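Local coordinates for dihydrodipicolinate synthase (Bacteroides thetaiotaomicron, PDB 4XKY), which catalyses the condensation of pyruvate with aspartate semialdehyde through a Schiff base, the first committed step towards diaminopimelate and lysine, and assembles as a tetramer, at the interface of chains C and A and the interface of chains C and B. Sequence-based numbering; all coordinates share one arbitrary frame. Chains: chain A/B, Dihydrodipicolinate synthase; chain C, Dihydrodipicolinate synthase.

Contact 1: the interface of chains C and A. Residues chain C 174-175, 178; chain A 194, 238, 242.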
# COMPACT_ATOMS: atom_id res chain seq x y z
N GLN C 174 19.92 9.69 -3.78
CA GLN C 174 21.16 9.68 -4.57
C GLN C 174 20.83 9.77 -6.07
O GLN C 174 21.57 10.42 -6.82
CB GLN C 174 21.97 8.41 -4.27
CG GLN C 174 22.63 8.37 -2.90
CD GLN C 174 23.63 9.50 -2.75
OE1 GLN C 174 24.46 9.70 -3.62
NE2 GLN C 174 23.54 10.24 -1.66
N SER C 175 19.73 9.14 -6.51
CA SER C 175 19.31 9.28 -7.90
C SER C 175 19.03 10.75 -8.27
O SER C 175 19.32 11.17 -9.38
CB SER C 175 18.07 8.44 -8.22
OG SER C 175 18.32 7.07 -7.99
N TYR C 178 22.30 12.73 -8.38
CA TYR C 178 22.99 12.47 -9.64
C TYR C 178 22.35 13.28 -10.77
O TYR C 178 23.07 13.89 -11.54
CB TYR C 178 23.01 11.00 -9.98
CG TYR C 178 23.62 10.69 -11.33
CD1 TYR C 178 24.97 10.42 -11.46
CD2 TYR C 178 22.84 10.66 -12.49
CE1 TYR C 178 25.54 10.14 -12.69
CE2 TYR C 178 23.41 10.37 -13.72
CZ TYR C 178 24.76 10.12 -13.80
OH TYR C 178 25.38 9.83 -14.99
N GLU A 194 23.51 1.76 -4.79
CA GLU A 194 23.51 3.22 -4.77
C GLU A 194 23.81 3.81 -3.38
O GLU A 194 24.25 4.97 -3.28
CB GLU A 194 22.15 3.75 -5.27
CG GLU A 194 21.80 3.39 -6.72
CD GLU A 194 21.09 2.04 -6.88
OE1 GLU A 194 20.90 1.31 -5.88
OE2 GLU A 194 20.70 1.72 -8.03
N GLN A 238 31.50 6.85 -6.75
CA GLN A 238 30.05 6.93 -6.60
C GLN A 238 29.35 7.45 -7.86
O GLN A 238 28.31 6.93 -8.24
CB GLN A 238 29.66 7.78 -5.39
CG GLN A 238 28.17 8.02 -5.20
CD GLN A 238 27.37 6.80 -4.74
OE1 GLN A 238 26.16 6.91 -4.55
NE2 GLN A 238 28.03 5.66 -4.53
N MET A 242 26.41 5.57 -9.89
CA MET A 242 25.13 6.23 -10.14
C MET A 242 24.81 6.33 -11.65
O MET A 242 23.65 6.24 -12.04
CB MET A 242 25.07 7.60 -9.45
CG MET A 242 25.02 7.53 -7.91
SD MET A 242 23.92 6.29 -7.17
CE MET A 242 22.37 6.97 -7.73
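C:Tyr178 and A:Met242 meet where barrel helix 170-180 of chain C packs on helix 231-248 of the C-terminal helical region of chain A, in two DapA-family subunits of the tetramer, probably at its dimer-dimer interface. Their side chains run past each other in opposite directions. The methionine carbonyl carbon sits over one ring face near its rim, and CB of A:Met242 lies over that face too, 3.5 Å from CD1 of C:Tyr178. The far end of A:Met242 bends at chi2 and chi3, which carries its methyl CE to the peptide joining C:Gln174 and C:Ser175, 3.6 Å from N of C:Ser175. The same methyl touches CB of C:Gln174 at 3.8 Å. Beyond it the side chains of C:Gln174 and A:Gln238 cross at about a right angle, their amide planes 67° apart, with OE1 of each 3.4 Å apart and no bond between them. CG of C:Gln174 also rests 3.8 Å from the backbone O of A:Glu194. With CG anti to the backbone N (chi1 175°), the ring of C:Tyr178 projects towards A:Met242, which C:Gln174 and C:Tyr178, one helical turn apart, flank. An alanine in place of C:Tyr178 would probably open a gap and leave CB and the carbonyl carbon of A:Met242 without the ring.

Contact 2: the interface of chains C and B. Residues chain C 56, 84, 86-87; chain B 20, 54-56.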
# COMPACT_ATOMS: atom_id res chain seq x y z
N TYR C 56 -6.52 27.23 9.97
CA TYR C 56 -5.91 28.24 9.10
C TYR C 56 -5.44 29.43 9.89
O TYR C 56 -4.38 29.96 9.65
CB TYR C 56 -6.93 28.74 8.09
CG TYR C 56 -6.28 29.22 6.83
CD1 TYR C 56 -5.65 28.32 5.99
CD2 TYR C 56 -6.26 30.57 6.47
CE1 TYR C 56 -5.03 28.72 4.82
CE2 TYR C 56 -5.65 30.98 5.30
CZ TYR C 56 -5.04 30.04 4.49
OH TYR C 56 -4.41 30.37 3.32
N SER C 84 -6.09 22.72 -0.85
CA SER C 84 -6.61 23.80 -1.72
C SER C 84 -5.50 24.73 -2.21
O SER C 84 -4.81 25.36 -1.42
CB SER C 84 -7.68 24.63 -0.99
OG SER C 84 -7.86 25.89 -1.62
N VAL C 86 -5.94 27.56 -3.76
CA VAL C 86 -6.27 28.91 -3.36
C VAL C 86 -5.69 29.18 -1.96
O VAL C 86 -5.06 30.19 -1.75
CB VAL C 86 -7.79 29.18 -3.40
CG1 VAL C 86 -8.13 30.45 -2.63
CG2 VAL C 86 -8.27 29.29 -4.84
N GLU C 87 -5.89 28.27 -1.01
CA GLU C 87 -5.38 28.45 0.35
C GLU C 87 -3.84 28.46 0.40
O GLU C 87 -3.23 29.25 1.12
CB GLU C 87 -5.92 27.35 1.29
CG GLU C 87 -7.43 27.32 1.45
CD GLU C 87 -8.03 28.64 1.92
OE1 GLU C 87 -7.27 29.47 2.46
OE2 GLU C 87 -9.25 28.85 1.71
N ASP B 20 -12.40 29.47 -7.71
CA ASP B 20 -12.92 29.98 -6.47
C ASP B 20 -14.23 30.73 -6.64
O ASP B 20 -14.50 31.60 -5.84
CB ASP B 20 -11.87 30.88 -5.78
CG ASP B 20 -11.98 30.83 -4.24
OD1 ASP B 20 -12.25 29.74 -3.66
OD2 ASP B 20 -11.78 31.87 -3.59
N LEU B 54 -11.32 22.67 -2.61
CA LEU B 54 -11.93 23.99 -2.63
C LEU B 54 -11.45 24.82 -1.44
O LEU B 54 -11.14 24.26 -0.43
CB LEU B 54 -13.44 23.83 -2.57
CG LEU B 54 -14.14 23.12 -3.73
CD1 LEU B 54 -15.63 23.29 -3.56
CD2 LEU B 54 -13.77 23.66 -5.10
N SER B 55 -11.44 26.14 -1.57
CA SER B 55 -11.11 27.04 -0.45
C SER B 55 -12.16 26.96 0.65
O SER B 55 -13.28 26.47 0.41
CB SER B 55 -11.04 28.48 -0.95
OG SER B 55 -12.31 28.97 -1.36
N TYR B 56 -11.84 27.47 1.84
CA TYR B 56 -12.81 27.48 2.95
C TYR B 56 -14.01 28.29 2.53
O TYR B 56 -15.13 27.85 2.71
CB TYR B 56 -12.25 28.03 4.26
CG TYR B 56 -11.03 27.30 4.74
CD1 TYR B 56 -11.11 26.01 5.25
CD2 TYR B 56 -9.79 27.90 4.67
CE1 TYR B 56 -9.95 25.34 5.67
CE2 TYR B 56 -8.65 27.25 5.09
CZ TYR B 56 -8.73 25.98 5.59
OH TYR B 56 -7.55 25.39 6.00
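The backbone of chain B turns from an extended stretch at B:Ser55 into helix 56-70, bringing the N-H of its first residue, B:Tyr56, to the carboxylate of C:Glu87 across what is probably the tight-dimer interface of this DapA-family tetramer. This N-H donates to OE2 of C:Glu87 at 2.9 Å, nearly straight (163° at the hydrogen), on the oxygen's anti side and somewhat out of the carboxylate plane. The helix dipole is likely to favour an acidic group here. C:Glu87 reaches it with CG anti to its own carbonyl carbon (chi1 -62°) and a bend at the next torsion. Its carboxyl carbon CD also packs 3.4 Å from CD2 of B:Tyr56. The two tyrosines meet edge to face with planes 67° apart: B:Tyr56 turns the edge bearing CE2 towards a face of C:Tyr56, 3.3 Å from CD1. The ring of C:Tyr56 is held at its tip, where the phenol OH donates to the backbone O of C:Glu87 at 2.7 Å. N of C:Glu87 donates a hydrogen bond to OG of C:Ser84 at 3.1 Å, an N-cap of helix 85-97. C:Val86 crosses B:Asp20 at about a right angle, CG2 being 4.0 Å from its CB, while CG1 is 3.9 Å from CB of B:Ser55.

Contact 3: the interface of chains C and A. Residues chain C 201-202; chain A 198, 201-202, 231, 234, 238.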
# COMPACT_ATOMS: atom_id res chain seq x y z
N LEU C 201 27.88 13.78 3.89
CA LEU C 201 29.18 13.25 3.50
C LEU C 201 29.33 13.12 2.01
O LEU C 201 30.41 13.34 1.45
CB LEU C 201 29.43 11.88 4.13
CG LEU C 201 30.05 11.95 5.52
CD1 LEU C 201 29.91 10.60 6.21
CD2 LEU C 201 31.51 12.35 5.45
N LEU C 202 28.23 12.75 1.37
CA LEU C 202 28.15 12.60 -0.07
C LEU C 202 27.55 13.82 -0.75
O LEU C 202 26.98 13.71 -1.82
CB LEU C 202 27.30 11.38 -0.41
CG LEU C 202 28.07 10.08 -0.58
CD1 LEU C 202 28.74 9.66 0.71
CD2 LEU C 202 27.10 9.02 -1.05
N GLU A 198 27.79 5.21 1.19
CA GLU A 198 27.42 6.00 2.36
C GLU A 198 27.21 5.11 3.57
O GLU A 198 27.51 5.53 4.67
CB GLU A 198 26.20 6.91 2.13
CG GLU A 198 24.86 6.21 2.08
CD GLU A 198 23.77 7.11 1.51
OE1 GLU A 198 22.83 7.43 2.24
OE2 GLU A 198 23.83 7.47 0.32
N LEU A 201 30.71 3.95 4.78
CA LEU A 201 31.33 5.08 5.52
C LEU A 201 30.92 5.11 6.99
O LEU A 201 31.71 5.47 7.86
CB LEU A 201 30.94 6.42 4.90
CG LEU A 201 31.78 6.81 3.68
CD1 LEU A 201 31.10 7.89 2.84
CD2 LEU A 201 33.14 7.30 4.13
N LEU A 202 29.66 4.76 7.24
CA LEU A 202 29.08 4.73 8.58
C LEU A 202 29.09 3.34 9.19
O LEU A 202 28.28 3.05 10.07
CB LEU A 202 27.65 5.27 8.53
CG LEU A 202 27.56 6.78 8.79
CD1 LEU A 202 28.25 7.62 7.74
CD2 LEU A 202 26.10 7.13 8.84
N MET A 231 37.73 10.29 0.41
CA MET A 231 36.51 10.96 -0.04
C MET A 231 36.54 11.35 -1.51
O MET A 231 35.48 11.37 -2.13
CB MET A 231 36.21 12.18 0.86
CG MET A 231 35.92 11.79 2.30
SD MET A 231 34.63 10.53 2.46
CE MET A 231 33.30 11.30 1.54
N VAL A 234 35.75 8.13 -3.20
CA VAL A 234 34.35 7.83 -2.97
C VAL A 234 33.47 8.64 -3.93
O VAL A 234 32.59 8.08 -4.56
CB VAL A 234 33.90 8.07 -1.51
CG1 VAL A 234 32.37 8.11 -1.41
CG2 VAL A 234 34.44 6.97 -0.62
N GLN A 238 31.50 6.85 -6.75
CA GLN A 238 30.05 6.93 -6.60
C GLN A 238 29.35 7.45 -7.86
O GLN A 238 28.31 6.93 -8.24
CB GLN A 238 29.66 7.78 -5.39
CG GLN A 238 28.17 8.02 -5.20
CD GLN A 238 27.37 6.80 -4.74
OE1 GLN A 238 26.16 6.91 -4.55
NE2 GLN A 238 28.03 5.66 -4.53
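Helix 196-201 and the loop residue after it in chain C meet the same segment of chain A and the first turns of helix 231-248 in the C-terminal helical region of chain A, two DapA-family subunits probably joined here at the tetramer's dimer-dimer interface. The leucine pair is used reciprocally, as expected about a local twofold axis. CD1 of C:Leu202 touches CD1 of A:Leu201 at 3.6 Å, and CD1 of C:Leu201 touches CD1 of A:Leu202 at 3.7 Å. Corresponding leucines have closely similar torsions, and in both pairs methyl tips meet, the side chains crossing obliquely. C:Leu202 carries much of the buried surface. Its CD2 methyl lies 3.9 Å from CB of A:Glu198, whose CG occupies the crowded position between backbone N and carbonyl carbon (chi1 74°). From there the extended chain runs across the leucine at about a right angle, bringing the carboxylate OE2 to 3.9 Å from the same CD2. The amide OE1 of A:Gln238 approaches this methyl at 4.2 Å, a loose contact that adds polar atoms around an apolar tip. On another side A:Met231, bent at chi2 and chi3, brings its methyl CE to 3.5 Å from the backbone O of C:Leu201. A:Val234, one helical turn before A:Gln238, borders C:Leu202 more distantly.

Contact 1 and contact 3 belong to one C-A interface: their C-alpha centres lie about 11 Å apart, and they share A:Gln238 and helix 231-248 of chain A. Contact 2 joins chain C to chain B from a separate surface, with its centre about 39 Å from that of contact 1 and 44 Å from that of contact 3. Chain C thus bridges two neighbours, as in the tetramer typical of the family. In chain C the centres of contacts 1 and 2 lie about 16 Å from C:Lys164 and C:Tyr136 respectively, outside direct contact, and any influence on catalysis would probably come through assembly.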